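Long-range contacts in glutathione S-transferase (Bombyx mori, PDB 3AY8), which probably transfers glutathione to electrophilic compounds, as cytosolic glutathione transferases in general do, and forms a homodimer: residues S2-Y7 with I25-Q30; Y7-S12 with N35-E40; Q143-T148 with I183-K188; A159-Y164 with L191-A196. All blocks are in the same frame, centred on the assembly; numbering follows the deposited sequence.

Interaction 1: residues S2-Y7 with I25-Q30; sequences SSLKLY and IGIPIQ
Leu-4 turns CG anti to its backbone N (chi1 -173°), and in this rotamer CG lies 3.6 Å from CG2 of Ile-29 in the one of two deposited Ile-29 conformers described here. Its CD2 branch goes on to meet CG1 of Ile-27, likewise taken in one of two conformers, at 3.7 Å, the two side chains crossing at about a right angle. The contact closes the beta-alpha-beta crossover of the thioredoxin-like N-terminal domain: strand 5-8 leads into helix 13-25, and the chain returns as strand 30-33, parallel to the first. The helix ends in a Schellman motif with Gly-26, of positive phi, as its C-prime residue; Ile-27 N bonds back to Ala-22 O, and Gly-26 N to Arg-23 O.

Parallel pairing then begins at the Lys-5/Gln-30 bridge, where Gln-30 straddles Lys-5. Gln-30 N donates to Leu-4 O (2.8 Å, 158° at the hydrogen), while Leu-6 N donates to Gln-30 O (2.8 Å, 173°), a nearly straight bond. Backbone bonds of Lys-5 itself go to Asp-59 in strand 57-60. Helix 68-79 adds Leu-75 and Tyr-79 against Leu-4.

Gln-30 is also modelled in two conformers, so the contact of Lys-5 CD with Gln-30 OE1 at 3.6 Å describes one state. The main-chain evidence also includes a CA-H...O contact, with Lys-5 CA 3.4 Å from Gln-30 O.

Interaction 2: residues Y7-S12 with N35-E40; sequences YHFPVS and NLFKKE
The ring of Phe-9 points its edge at the face of Phe-37 in a T-shaped stack, with centroids 5.2 Å apart and planes at 83°. CZ is the atom that makes the approach: it stands 3.8 Å above the Phe-37 plane, over the ring centre, and lies at similar distances from all six carbons. The stack joins two loops of the thioredoxin-like domain, the one leaving strand 5-8 toward helix 13-25 and the one following strand 30-33. Glutathione transferases generally place their glutathione pocket near the first of these loops. Each loop is folded by a type I turn, Phe-9 to Ser-12 and Asn-35 to Lys-38.

Phe-9 is also sandwiched. Over one face lies Leu-36, whose N is above the ring centre and whose CB makes a CH-pi contact, 4.2 Å from the centroid and 27° off the normal. On the opposite face sits CB of Val-11, 3.6 Å above the plane and nearer the ring's edge than its centre. A chi1 of -178° sets CG of Phe-9 anti to the backbone N, and the ring continues from there to the second loop. There, Asn-35 OD1 takes a weak bond from Phe-37 N and comes within 3.8 Å of Phe-9 CE1.

Val-55 touches both Phe-9 and Leu-36, while Thr-205 and Phe-206 of helix 196-213 touch Val-11. At the far end of the Phe-37 ring, CZ meets Val-11 CG1 at 4.2 Å.

Interaction 3: residues Q143-T148 with I183-K188; sequences QFLEKT and IQRWIK
Arg-185 grips the carbonyl oxygen of Leu-145 with both terminal nitrogens, so one acceptor near the C-terminal end of helix 128-147 receives two hydrogen bonds. NH2 lies 2.8 Å from Leu-145 O, in the carbonyl plane and on a lone pair, with 151° at the hydrogen. NH1 lies 3.0 Å from Leu-145 O, tilted 20° out of the carbonyl plane. The oxygen lies almost in the guanidinium plane and is held by NH1 and NH2, which makes the grip end-on. NH2 has a further acceptor in Lys-149 O, so the guanidinium joins Leu-145 O to the chain just after Thr-148. A positive group placed here would be expected to interact favourably with the partial negative charge of a helix C-terminus.

Other polar groups find partners beyond the two segments: Trp-186 NE1 donates to Asp-160 OD1 in helix 158-173, and Thr-148 OG1 bonds with Trp-150 O. The rest of the contact is apolar. Leu-145 CD1 sits 3.5 Å above one face of the Trp-186 ring system, nearer its edge than its centre, and Leu-145 CD2 is 3.6 Å from Trp-186 CD1. Leu-145 CD1 also comes within 4.2 Å of Ile-183 CG1.

The segment axes approach to 9.7 Å and cross at 72°, a steep packing of helices 128-147 and 181-190 within the all-helical C-terminal domain of the glutathione transferase fold.

Interaction 4: residues A159-Y164 with L191-A196; sequences ADTSIY and LLLPGA
The loop joining helix 181-190 to helix 196-213 packs on helix 158-173, where Tyr-164 lies against Leu-193 and Ala-196. A chi1 of 173° sets CG of Tyr-164 anti to the backbone N, and the ring continues from there to the loop; the tyrosine and Leu-193 lie alongside, pointing opposite ways, with Leu-193 CD1 3.8 Å from Tyr-164 CD2. Farther along the ring, CE2 is 4.0 Å from Ala-196 CB. The hydroxyl is hydrogen-bonded to Glu-200 OE2, and the methyl CD2 of Leu-191 lies 4.0 Å from OH.

Within the helical C-terminal domain of the glutathione transferase fold, a type II turn from Leu-193 to Ala-196 shapes this loop, closed by Ala-196 N to Leu-193 O at 3.2 Å. Gly-195, with positive phi, occupies the N-cap position of helix 196-213. Leu-20 of helix 13-25 touches both Tyr-164 and Thr-161, bringing the N-terminal domain to the contact. Thr-161 in turn brings CG2 to 4.3 Å from Leu-193 CD1.

Interactions 1 and 2 fix loops and strands of the thioredoxin-like N-terminal domain, share Tyr-7 on strand 5-8 and have centres about 18 Å apart; their segments alternate along the chain. Interactions 3 and 4 follow later, also interleaved, packing C-terminal helices, with centres about 13 Å apart. They touch directly: Trp-186 CH2 packs 3.5 Å from Tyr-164 N, and Ile-187 CD1 lies 3.7 Å from Tyr-164 CD1, which couples helices 158-173 and 181-190. Interactions 2 and 3 lie on opposite sides of the chain's centre, about 31 Å apart between centres. Interaction 4 is the most central, about 9 Å from the chain's centre; its nearest atoms are about 6 Å from interaction 1. Helix 13-25 touches both, joining the domains.

Interaction 1: residues S2-Y7 with I25-Q30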
loop_
_atom_site.group_PDB
_atom_site.type_symbol
_atom_site.label_atom_id
_atom_site.label_comp_id
_atom_site.label_asym_id
_atom_site.label_seq_id
_atom_site.Cartn_x
_atom_site.Cartn_y
_atom_site.Cartn_z
ATOM N N SER A 2 11.993 -15.462 -22.856
ATOM C CA SER A 2 13.123 -15.634 -21.892
ATOM C C SER A 2 13.598 -14.296 -21.322
ATOM O O SER A 2 13.925 -14.201 -20.138
ATOM C CB SER A 2 14.283 -16.385 -22.541
ATOM N N SER A 3 13.638 -13.268 -22.165
ATOM C CA SER A 3 14.042 -11.934 -21.730
ATOM C C SER A 3 13.052 -11.366 -20.705
ATOM O O SER A 3 11.850 -11.567 -20.821
ATOM C CB SER A 3 14.145 -11.007 -22.940
ATOM O OG SER A 3 14.799 -9.800 -22.594
ATOM N N LEU A 4 13.571 -10.668 -19.701
ATOM C CA LEU A 4 12.753 -9.997 -18.696
ATOM C C LEU A 4 12.003 -8.807 -19.324
ATOM O O LEU A 4 12.612 -7.975 -19.998
ATOM C CB LEU A 4 13.662 -9.548 -17.552
ATOM C CG LEU A 4 13.078 -8.963 -16.269
ATOM C CD1 LEU A 4 12.300 -9.995 -15.468
ATOM C CD2 LEU A 4 14.193 -8.374 -15.424
ATOM N N LYS A 5 10.687 -8.737 -19.115
ATOM C CA LYS A 5 9.866 -7.683 -19.716
ATOM C C LYS A 5 9.005 -6.873 -18.724
ATOM O O LYS A 5 8.366 -7.435 -17.829
ATOM C CB LYS A 5 8.984 -8.278 -20.820
ATOM C CG LYS A 5 8.200 -7.243 -21.619
ATOM C CD LYS A 5 8.337 -7.455 -23.125
ATOM C CE LYS A 5 7.433 -8.560 -23.662
ATOM N NZ LYS A 5 7.296 -8.474 -25.162
ATOM N N LEU A 6 8.988 -5.555 -18.904
ATOM C CA LEU A 6 8.103 -4.668 -18.138
ATOM C C LEU A 6 7.095 -3.997 -19.059
ATOM O O LEU A 6 7.484 -3.332 -20.020
ATOM C CB LEU A 6 8.909 -3.610 -17.378
ATOM C CG LEU A 6 8.110 -2.681 -16.448
ATOM C CD1 LEU A 6 7.630 -3.429 -15.215
ATOM C CD2 LEU A 6 8.918 -1.472 -16.039
ATOM N N TYR A 7 5.809 -4.199 -18.781
ATOM C CA TYR A 7 4.756 -3.454 -19.462
ATOM C C TYR A 7 4.531 -2.149 -18.699
ATOM O O TYR A 7 4.149 -2.167 -17.521
ATOM C CB TYR A 7 3.475 -4.281 -19.576
ATOM C CG TYR A 7 3.664 -5.510 -20.451
ATOM C CD1 TYR A 7 3.310 -5.484 -21.807
ATOM C CD2 TYR A 7 4.238 -6.678 -19.938
ATOM C CE1 TYR A 7 3.500 -6.602 -22.625
ATOM C CE2 TYR A 7 4.431 -7.801 -20.742
ATOM C CZ TYR A 7 4.062 -7.749 -22.085
ATOM O OH TYR A 7 4.244 -8.847 -22.884
ATOM N N ILE A 25 18.895 -1.412 -9.729
ATOM C CA ILE A 25 19.583 -2.692 -9.533
ATOM C C ILE A 25 20.388 -3.090 -10.767
ATOM O O ILE A 25 21.254 -3.965 -10.692
ATOM C CB ILE A 25 18.650 -3.829 -9.035
ATOM C CG1 ILE A 25 17.340 -3.851 -9.823
ATOM C CG2 ILE A 25 18.400 -3.685 -7.528
ATOM C CD1 ILE A 25 16.101 -4.225 -8.995
ATOM N N GLY A 26 20.142 -2.401 -11.882
ATOM C CA GLY A 26 20.966 -2.528 -13.074
ATOM C C GLY A 26 20.655 -3.713 -13.959
ATOM O O GLY A 26 21.552 -4.237 -14.615
ATOM N N ILE A 27 19.386 -4.115 -14.010
ATOM C CA ILE A 27 18.996 -5.264 -14.815
ATOM C C ILE A 27 18.569 -4.819 -16.216
ATOM O O ILE A 27 17.800 -3.861 -16.366
ATOM C CB ILE A 27 17.902 -6.138 -14.119
ATOM C CG1 ILE A 27 17.773 -7.513 -14.793
ATOM C CG2 ILE A 27 16.555 -5.413 -14.051
ATOM C CD1 ILE A 27 18.907 -8.485 -14.473
ATOM N N PRO A 28 19.091 -5.504 -17.252
ATOM C CA PRO A 28 18.589 -5.246 -18.598
ATOM C C PRO A 28 17.138 -5.738 -18.695
ATOM O O PRO A 28 16.832 -6.863 -18.289
ATOM C CB PRO A 28 19.514 -6.096 -19.479
ATOM C CG PRO A 28 20.805 -6.140 -18.710
ATOM C CD PRO A 28 20.329 -6.314 -17.281
ATOM N N ILE A 29 16.256 -4.890 -19.209
ATOM C CA ILE A 29 14.831 -5.224 -19.295
ATOM C C ILE A 29 14.244 -4.718 -20.581
ATOM O O ILE A 29 14.538 -3.593 -21.007
ATOM C CB ILE A 29 13.970 -4.520 -18.220
ATOM C CG1 ILE A 29 14.792 -3.585 -17.346
ATOM C CG2 ILE A 29 13.098 -5.520 -17.472
ATOM C CD1 ILE A 29 14.209 -2.214 -17.319
ATOM N N GLN A 30 13.404 -5.544 -21.195
ATOM C CA GLN A 30 12.591 -5.113 -22.326
ATOM C C GLN A 30 11.451 -4.267 -21.788
ATOM O O GLN A 30 10.830 -4.622 -20.776
ATOM C CB GLN A 30 11.998 -6.304 -23.073
ATOM C CG GLN A 30 12.911 -6.969 -24.086
ATOM C CD GLN A 30 12.166 -7.970 -24.969
ATOM O OE1 GLN A 30 11.043 -7.715 -25.419
ATOM N NE2 GLN A 30 12.788 -9.111 -25.214
#

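Interaction 2: residues Y7-S12 with N35-E40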
loop_
_atom_site.group_PDB
_atom_site.type_symbol
_atom_site.label_atom_id
_atom_site.label_comp_id
_atom_site.label_asym_id
_atom_site.label_seq_id
_atom_site.Cartn_x
_atom_site.Cartn_y
_atom_site.Cartn_z
ATOM N N TYR A 7 5.809 -4.199 -18.781
ATOM C CA TYR A 7 4.756 -3.454 -19.462
ATOM C C TYR A 7 4.531 -2.149 -18.699
ATOM O O TYR A 7 4.149 -2.167 -17.521
ATOM C CB TYR A 7 3.475 -4.281 -19.576
ATOM C CG TYR A 7 3.664 -5.510 -20.451
ATOM C CD1 TYR A 7 3.310 -5.484 -21.807
ATOM C CD2 TYR A 7 4.238 -6.678 -19.938
ATOM C CE1 TYR A 7 3.500 -6.602 -22.625
ATOM C CE2 TYR A 7 4.431 -7.801 -20.742
ATOM C CZ TYR A 7 4.062 -7.749 -22.085
ATOM O OH TYR A 7 4.244 -8.847 -22.884
ATOM N N HIS A 8 4.760 -1.032 -19.389
ATOM C CA HIS A 8 5.039 0.247 -18.735
ATOM C C HIS A 8 4.267 1.391 -19.374
ATOM O O HIS A 8 4.183 1.492 -20.606
ATOM C CB HIS A 8 6.558 0.515 -18.796
ATOM C CG HIS A 8 6.991 1.819 -18.194
ATOM N ND1 HIS A 8 7.821 2.706 -18.855
ATOM C CD2 HIS A 8 6.737 2.375 -16.983
ATOM C CE1 HIS A 8 8.054 3.752 -18.078
ATOM N NE2 HIS A 8 7.406 3.577 -16.941
ATOM N N PHE A 9 3.704 2.256 -18.538
ATOM C CA PHE A 9 3.079 3.490 -19.014
ATOM C C PHE A 9 3.837 4.659 -18.383
ATOM O O PHE A 9 3.654 4.923 -17.191
ATOM C CB PHE A 9 1.585 3.510 -18.630
ATOM C CG PHE A 9 0.815 4.728 -19.128
ATOM C CD1 PHE A 9 1.093 5.309 -20.367
ATOM C CD2 PHE A 9 -0.214 5.266 -18.358
ATOM C CE1 PHE A 9 0.356 6.414 -20.829
ATOM C CE2 PHE A 9 -0.957 6.364 -18.805
ATOM C CZ PHE A 9 -0.670 6.938 -20.046
ATOM N N PRO A 10 4.690 5.363 -19.175
ATOM C CA PRO A 10 5.587 6.367 -18.586
ATOM C C PRO A 10 4.879 7.453 -17.777
ATOM O O PRO A 10 5.483 8.042 -16.902
ATOM C CB PRO A 10 6.299 6.972 -19.800
ATOM C CG PRO A 10 6.265 5.875 -20.830
ATOM C CD PRO A 10 4.932 5.195 -20.623
ATOM N N VAL A 11 3.608 7.693 -18.051
ATOM C CA VAL A 11 2.843 8.706 -17.322
ATOM C C VAL A 11 2.572 8.316 -15.861
ATOM O O VAL A 11 2.463 9.188 -14.985
ATOM C CB VAL A 11 1.508 8.999 -18.046
ATOM C CG1 VAL A 11 0.536 9.803 -17.164
ATOM C CG2 VAL A 11 1.775 9.735 -19.366
ATOM N N SER A 12 2.469 7.010 -15.615
ATOM C CA SER A 12 2.049 6.504 -14.320
ATOM C C SER A 12 3.184 6.487 -13.320
ATOM O O SER A 12 4.233 5.901 -13.577
ATOM C CB SER A 12 1.448 5.101 -14.473
ATOM O OG SER A 12 1.553 4.386 -13.274
ATOM N N ASN A 35 0.068 2.414 -23.742
ATOM C CA ASN A 35 -0.641 3.681 -23.631
ATOM C C ASN A 35 -2.043 3.461 -23.066
ATOM O O ASN A 35 -2.977 3.123 -23.797
ATOM C CB ASN A 35 -0.695 4.397 -24.986
ATOM C CG ASN A 35 -1.302 5.784 -24.892
ATOM O OD1 ASN A 35 -1.894 6.159 -23.876
ATOM N ND2 ASN A 35 -1.159 6.560 -25.960
ATOM N N LEU A 36 -2.184 3.658 -21.760
ATOM C CA LEU A 36 -3.486 3.515 -21.116
ATOM C C LEU A 36 -4.495 4.600 -21.523
ATOM O O LEU A 36 -5.704 4.389 -21.418
ATOM C CB LEU A 36 -3.350 3.408 -19.593
ATOM C CG LEU A 36 -2.738 2.110 -19.047
ATOM C CD1 LEU A 36 -2.897 2.060 -17.536
ATOM C CD2 LEU A 36 -3.340 0.850 -19.688
ATOM N N PHE A 37 -4.005 5.736 -22.017
ATOM C CA PHE A 37 -4.894 6.775 -22.557
ATOM C C PHE A 37 -5.648 6.338 -23.828
ATOM O O PHE A 37 -6.702 6.897 -24.144
ATOM C CB PHE A 37 -4.137 8.081 -22.827
ATOM C CG PHE A 37 -3.762 8.847 -21.586
ATOM C CD1 PHE A 37 -2.783 9.836 -21.643
ATOM C CD2 PHE A 37 -4.378 8.581 -20.362
ATOM C CE1 PHE A 37 -2.425 10.556 -20.508
ATOM C CE2 PHE A 37 -4.023 9.297 -19.215
ATOM C CZ PHE A 37 -3.045 10.287 -19.291
ATOM N N LYS A 38 -5.111 5.349 -24.546
ATOM C CA LYS A 38 -5.739 4.862 -25.784
ATOM C C LYS A 38 -6.006 3.347 -25.798
ATOM O O LYS A 38 -5.278 2.578 -26.429
ATOM C CB LYS A 38 -4.953 5.329 -27.015
ATOM C CG LYS A 38 -5.443 6.680 -27.522
ATOM C CD LYS A 38 -4.348 7.526 -28.144
ATOM C CE LYS A 38 -4.883 8.926 -28.439
ATOM N NZ LYS A 38 -3.860 9.830 -29.034
ATOM N N LYS A 39 -7.079 2.945 -25.115
ATOM C CA LYS A 39 -7.424 1.534 -24.899
ATOM C C LYS A 39 -7.722 0.731 -26.170
ATOM O O LYS A 39 -7.467 -0.475 -26.210
ATOM C CB LYS A 39 -8.600 1.396 -23.923
ATOM C CG LYS A 39 -8.425 2.126 -22.601
ATOM C CD LYS A 39 -9.718 2.104 -21.793
ATOM C CE LYS A 39 -9.780 3.244 -20.779
ATOM N NZ LYS A 39 -8.586 3.285 -19.878
ATOM N N GLU A 40 -8.263 1.379 -27.203
ATOM C CA GLU A 40 -8.581 0.661 -28.442
ATOM C C GLU A 40 -7.320 0.327 -29.246
ATOM O O GLU A 40 -7.337 -0.553 -30.110
ATOM C CB GLU A 40 -9.611 1.422 -29.287
ATOM C CG GLU A 40 -10.600 0.493 -30.004
ATOM C CD GLU A 40 -11.888 1.189 -30.450
ATOM O OE1 GLU A 40 -12.495 1.929 -29.641
ATOM O OE2 GLU A 40 -12.303 0.983 -31.609
#

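Interaction 3: residues Q143-T148 with I183-K188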
loop_
_atom_site.group_PDB
_atom_site.type_symbol
_atom_site.label_atom_id
_atom_site.label_comp_id
_atom_site.label_asym_id
_atom_site.label_seq_id
_atom_site.Cartn_x
_atom_site.Cartn_y
_atom_site.Cartn_z
ATOM N N GLN A 143 9.777 14.315 7.839
ATOM C CA GLN A 143 10.363 13.770 9.078
ATOM C C GLN A 143 11.233 12.529 8.859
ATOM O O GLN A 143 12.329 12.442 9.437
ATOM C CB GLN A 143 9.295 13.495 10.151
ATOM C CG GLN A 143 8.688 14.765 10.761
ATOM C CD GLN A 143 9.752 15.773 11.211
ATOM O OE1 GLN A 143 10.623 15.460 12.022
ATOM N NE2 GLN A 143 9.684 16.976 10.673
ATOM N N PHE A 144 10.775 11.583 8.030
ATOM C CA PHE A 144 11.624 10.425 7.662
ATOM C C PHE A 144 13.009 10.917 7.243
ATOM O O PHE A 144 14.032 10.366 7.653
ATOM C CB PHE A 144 11.045 9.610 6.485
ATOM C CG PHE A 144 9.671 9.040 6.724
ATOM C CD1 PHE A 144 9.190 8.804 8.013
ATOM C CD2 PHE A 144 8.874 8.693 5.645
ATOM C CE1 PHE A 144 7.903 8.274 8.210
ATOM C CE2 PHE A 144 7.610 8.155 5.829
ATOM C CZ PHE A 144 7.119 7.955 7.107
ATOM N N LEU A 145 13.020 11.973 6.436
ATOM C CA LEU A 145 14.243 12.501 5.837
ATOM C C LEU A 145 15.025 13.462 6.753
ATOM O O LEU A 145 16.024 14.043 6.336
ATOM C CB LEU A 145 13.907 13.173 4.504
ATOM C CG LEU A 145 13.430 12.224 3.404
ATOM C CD1 LEU A 145 12.718 12.997 2.312
ATOM C CD2 LEU A 145 14.600 11.398 2.835
ATOM N N GLU A 146 14.557 13.629 7.985
ATOM C CA GLU A 146 15.281 14.400 8.999
ATOM C C GLU A 146 16.332 13.502 9.645
ATOM O O GLU A 146 17.423 13.957 9.994
ATOM C CB GLU A 146 14.309 14.926 10.070
ATOM C CG GLU A 146 14.976 15.697 11.233
ATOM C CD GLU A 146 15.536 17.035 10.804
ATOM O OE1 GLU A 146 14.970 17.662 9.880
ATOM O OE2 GLU A 146 16.550 17.463 11.388
ATOM N N LYS A 147 15.989 12.226 9.789
ATOM C CA LYS A 147 16.830 11.241 10.461
ATOM C C LYS A 147 17.953 10.738 9.556
ATOM O O LYS A 147 19.112 10.679 9.974
ATOM C CB LYS A 147 15.972 10.064 10.940
ATOM C CG LYS A 147 14.746 10.479 11.744
ATOM C CD LYS A 147 13.900 9.272 12.156
ATOM C CE LYS A 147 12.802 9.669 13.134
ATOM N NZ LYS A 147 11.759 10.537 12.510
ATOM N N THR A 148 17.605 10.383 8.317
ATOM C CA THR A 148 18.566 9.813 7.362
ATOM C C THR A 148 18.587 10.601 6.045
ATOM O O THR A 148 17.616 11.307 5.715
ATOM C CB THR A 148 18.241 8.325 7.049
ATOM O OG1 THR A 148 16.876 8.202 6.642
ATOM C CG2 THR A 148 18.462 7.420 8.270
ATOM N N ILE A 183 12.566 17.107 2.175
ATOM C CA ILE A 183 12.114 16.650 0.852
ATOM C C ILE A 183 12.841 17.416 -0.261
ATOM O O ILE A 183 13.262 16.824 -1.259
ATOM C CB ILE A 183 10.565 16.776 0.651
ATOM C CG1 ILE A 183 9.800 16.010 1.752
ATOM C CG2 ILE A 183 10.156 16.247 -0.751
ATOM C CD1 ILE A 183 8.275 16.105 1.660
ATOM N N GLN A 184 12.976 18.733 -0.095
ATOM C CA GLN A 184 13.711 19.557 -1.076
ATOM C C GLN A 184 15.138 19.058 -1.281
ATOM O O GLN A 184 15.601 18.954 -2.411
ATOM C CB GLN A 184 13.721 21.037 -0.666
ATOM C CG GLN A 184 12.351 21.695 -0.729
ATOM C CD GLN A 184 12.387 23.153 -0.336
ATOM O OE1 GLN A 184 12.807 23.503 0.767
ATOM N NE2 GLN A 184 11.925 24.010 -1.229
ATOM N N ARG A 185 15.817 18.724 -0.186
ATOM C CA ARG A 185 17.173 18.173 -0.243
ATOM C C ARG A 185 17.182 16.811 -0.958
ATOM O O ARG A 185 17.997 16.551 -1.854
ATOM C CB ARG A 185 17.723 18.000 1.176
ATOM C CG ARG A 185 19.119 17.342 1.240
ATOM C CD ARG A 185 19.416 16.752 2.620
ATOM N NE ARG A 185 18.784 15.442 2.815
ATOM C CZ ARG A 185 17.982 15.113 3.828
ATOM N NH1 ARG A 185 17.684 15.999 4.778
ATOM N NH2 ARG A 185 17.476 13.882 3.898
ATOM N N TRP A 186 16.274 15.941 -0.539
ATOM C CA TRP A 186 16.234 14.571 -1.032
ATOM C C TRP A 186 15.896 14.510 -2.523
ATOM O O TRP A 186 16.457 13.689 -3.248
ATOM C CB TRP A 186 15.255 13.761 -0.172
ATOM C CG TRP A 186 14.788 12.455 -0.727
ATOM C CD1 TRP A 186 15.415 11.254 -0.628
ATOM C CD2 TRP A 186 13.558 12.213 -1.431
ATOM N NE1 TRP A 186 14.659 10.272 -1.232
ATOM C CE2 TRP A 186 13.514 10.834 -1.731
ATOM C CE3 TRP A 186 12.490 13.030 -1.833
ATOM C CZ2 TRP A 186 12.448 10.248 -2.425
ATOM C CZ3 TRP A 186 11.428 12.454 -2.516
ATOM C CH2 TRP A 186 11.418 11.070 -2.813
ATOM N N ILE A 187 15.003 15.386 -2.976
ATOM C CA ILE A 187 14.552 15.367 -4.370
ATOM C C ILE A 187 15.664 15.756 -5.361
ATOM O O ILE A 187 15.677 15.285 -6.498
ATOM C CB ILE A 187 13.260 16.202 -4.583
ATOM C CG1 ILE A 187 12.576 15.814 -5.897
ATOM C CG2 ILE A 187 13.540 17.694 -4.522
ATOM C CD1 ILE A 187 11.740 14.553 -5.790
ATOM N N LYS A 188 16.601 16.595 -4.915
ATOM C CA LYS A 188 17.829 16.879 -5.676
ATOM C C LYS A 188 18.758 15.669 -5.677
ATOM O O LYS A 188 19.367 15.364 -6.691
ATOM C CB LYS A 188 18.579 18.070 -5.086
ATOM C CG LYS A 188 17.809 19.362 -5.067
ATOM C CD LYS A 188 18.599 20.391 -4.273
ATOM C CE LYS A 188 17.857 21.720 -4.192
ATOM N NZ LYS A 188 18.360 22.499 -3.029
#

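Interaction 4: residues A159-Y164 with L191-A196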
loop_
_atom_site.group_PDB
_atom_site.type_symbol
_atom_site.label_atom_id
_atom_site.label_comp_id
_atom_site.label_asym_id
_atom_site.label_seq_id
_atom_site.Cartn_x
_atom_site.Cartn_y
_atom_site.Cartn_z
ATOM N N ALA A 159 12.835 1.852 -1.654
ATOM C CA ALA A 159 11.853 2.786 -1.061
ATOM C C ALA A 159 12.024 4.195 -1.677
ATOM O O ALA A 159 11.045 4.895 -1.940
ATOM C CB ALA A 159 11.988 2.826 0.449
ATOM N N ASP A 160 13.262 4.585 -1.959
ATOM C CA ASP A 160 13.506 5.878 -2.629
ATOM C C ASP A 160 13.035 5.910 -4.069
ATOM O O ASP A 160 12.487 6.911 -4.497
ATOM C CB ASP A 160 14.978 6.284 -2.561
ATOM C CG ASP A 160 15.476 6.399 -1.140
ATOM O OD1 ASP A 160 15.204 7.444 -0.498
ATOM O OD2 ASP A 160 16.139 5.450 -0.680
ATOM N N THR A 161 13.246 4.833 -4.823
ATOM C CA THR A 161 12.772 4.814 -6.210
ATOM C C THR A 161 11.241 4.944 -6.296
ATOM O O THR A 161 10.734 5.708 -7.110
ATOM C CB THR A 161 13.314 3.614 -7.008
ATOM O OG1 THR A 161 13.153 2.417 -6.250
ATOM C CG2 THR A 161 14.821 3.815 -7.305
ATOM N N SER A 162 10.513 4.234 -5.429
ATOM C CA SER A 162 9.047 4.310 -5.423
ATOM C C SER A 162 8.539 5.685 -4.975
ATOM O O SER A 162 7.670 6.281 -5.617
ATOM C CB SER A 162 8.461 3.212 -4.523
ATOM O OG SER A 162 8.590 1.936 -5.150
ATOM N N ILE A 163 9.073 6.179 -3.858
ATOM C CA ILE A 163 8.646 7.465 -3.312
ATOM C C ILE A 163 9.071 8.625 -4.234
ATOM O O ILE A 163 8.334 9.583 -4.404
ATOM C CB ILE A 163 9.113 7.636 -1.836
ATOM C CG1 ILE A 163 8.426 6.565 -0.960
ATOM C CG2 ILE A 163 8.774 9.019 -1.306
ATOM C CD1 ILE A 163 8.851 6.563 0.537
ATOM N N TYR A 164 10.231 8.499 -4.875
ATOM C CA TYR A 164 10.633 9.458 -5.905
ATOM C C TYR A 164 9.645 9.476 -7.093
ATOM O O TYR A 164 9.256 10.553 -7.569
ATOM C CB TYR A 164 12.086 9.210 -6.339
ATOM C CG TYR A 164 12.562 10.026 -7.521
ATOM C CD1 TYR A 164 12.303 11.403 -7.601
ATOM C CD2 TYR A 164 13.308 9.426 -8.547
ATOM C CE1 TYR A 164 12.735 12.156 -8.683
ATOM C CE2 TYR A 164 13.767 10.173 -9.632
ATOM C CZ TYR A 164 13.464 11.542 -9.695
ATOM O OH TYR A 164 13.910 12.301 -10.749
ATOM N N LEU A 191 17.841 13.024 -8.306
ATOM C CA LEU A 191 18.346 13.250 -9.686
ATOM C C LEU A 191 19.595 12.442 -10.010
ATOM O O LEU A 191 19.894 12.218 -11.175
ATOM C CB LEU A 191 18.600 14.737 -9.965
ATOM C CG LEU A 191 17.351 15.622 -9.974
ATOM C CD1 LEU A 191 17.753 17.104 -9.869
ATOM C CD2 LEU A 191 16.506 15.363 -11.217
ATOM N N LEU A 192 20.310 11.998 -8.978
ATOM C CA LEU A 192 21.487 11.150 -9.148
ATOM C C LEU A 192 21.128 9.679 -9.349
ATOM O O LEU A 192 21.982 8.890 -9.749
ATOM C CB LEU A 192 22.401 11.236 -7.925
ATOM C CG LEU A 192 22.829 12.557 -7.293
ATOM C CD1 LEU A 192 23.388 12.235 -5.915
ATOM C CD2 LEU A 192 23.871 13.278 -8.128
ATOM N N LEU A 193 19.885 9.299 -9.046
ATOM C CA LEU A 193 19.464 7.897 -9.180
ATOM C C LEU A 193 19.515 7.438 -10.638
ATOM O O LEU A 193 19.215 8.229 -11.550
ATOM C CB LEU A 193 18.051 7.665 -8.618
ATOM C CG LEU A 193 17.784 7.831 -7.115
ATOM C CD1 LEU A 193 16.261 7.850 -6.834
ATOM C CD2 LEU A 193 18.482 6.749 -6.281
ATOM N N PRO A 194 19.894 6.162 -10.870
ATOM C CA PRO A 194 19.845 5.661 -12.247
ATOM C C PRO A 194 18.428 5.812 -12.823
ATOM O O PRO A 194 17.439 5.524 -12.141
ATOM C CB PRO A 194 20.220 4.178 -12.094
ATOM C CG PRO A 194 21.044 4.123 -10.816
ATOM C CD PRO A 194 20.434 5.162 -9.924
ATOM N N GLY A 195 18.341 6.312 -14.050
ATOM C CA GLY A 195 17.062 6.476 -14.728
ATOM C C GLY A 195 16.184 7.619 -14.243
ATOM O O GLY A 195 15.008 7.678 -14.585
ATOM N N ALA A 196 16.766 8.549 -13.521
ATOM C CA ALA A 196 16.031 9.696 -13.066
ATOM C C ALA A 196 15.456 10.591 -14.172
ATOM O O ALA A 196 14.342 10.961 -14.050
ATOM C CB ALA A 196 16.827 10.472 -12.150
#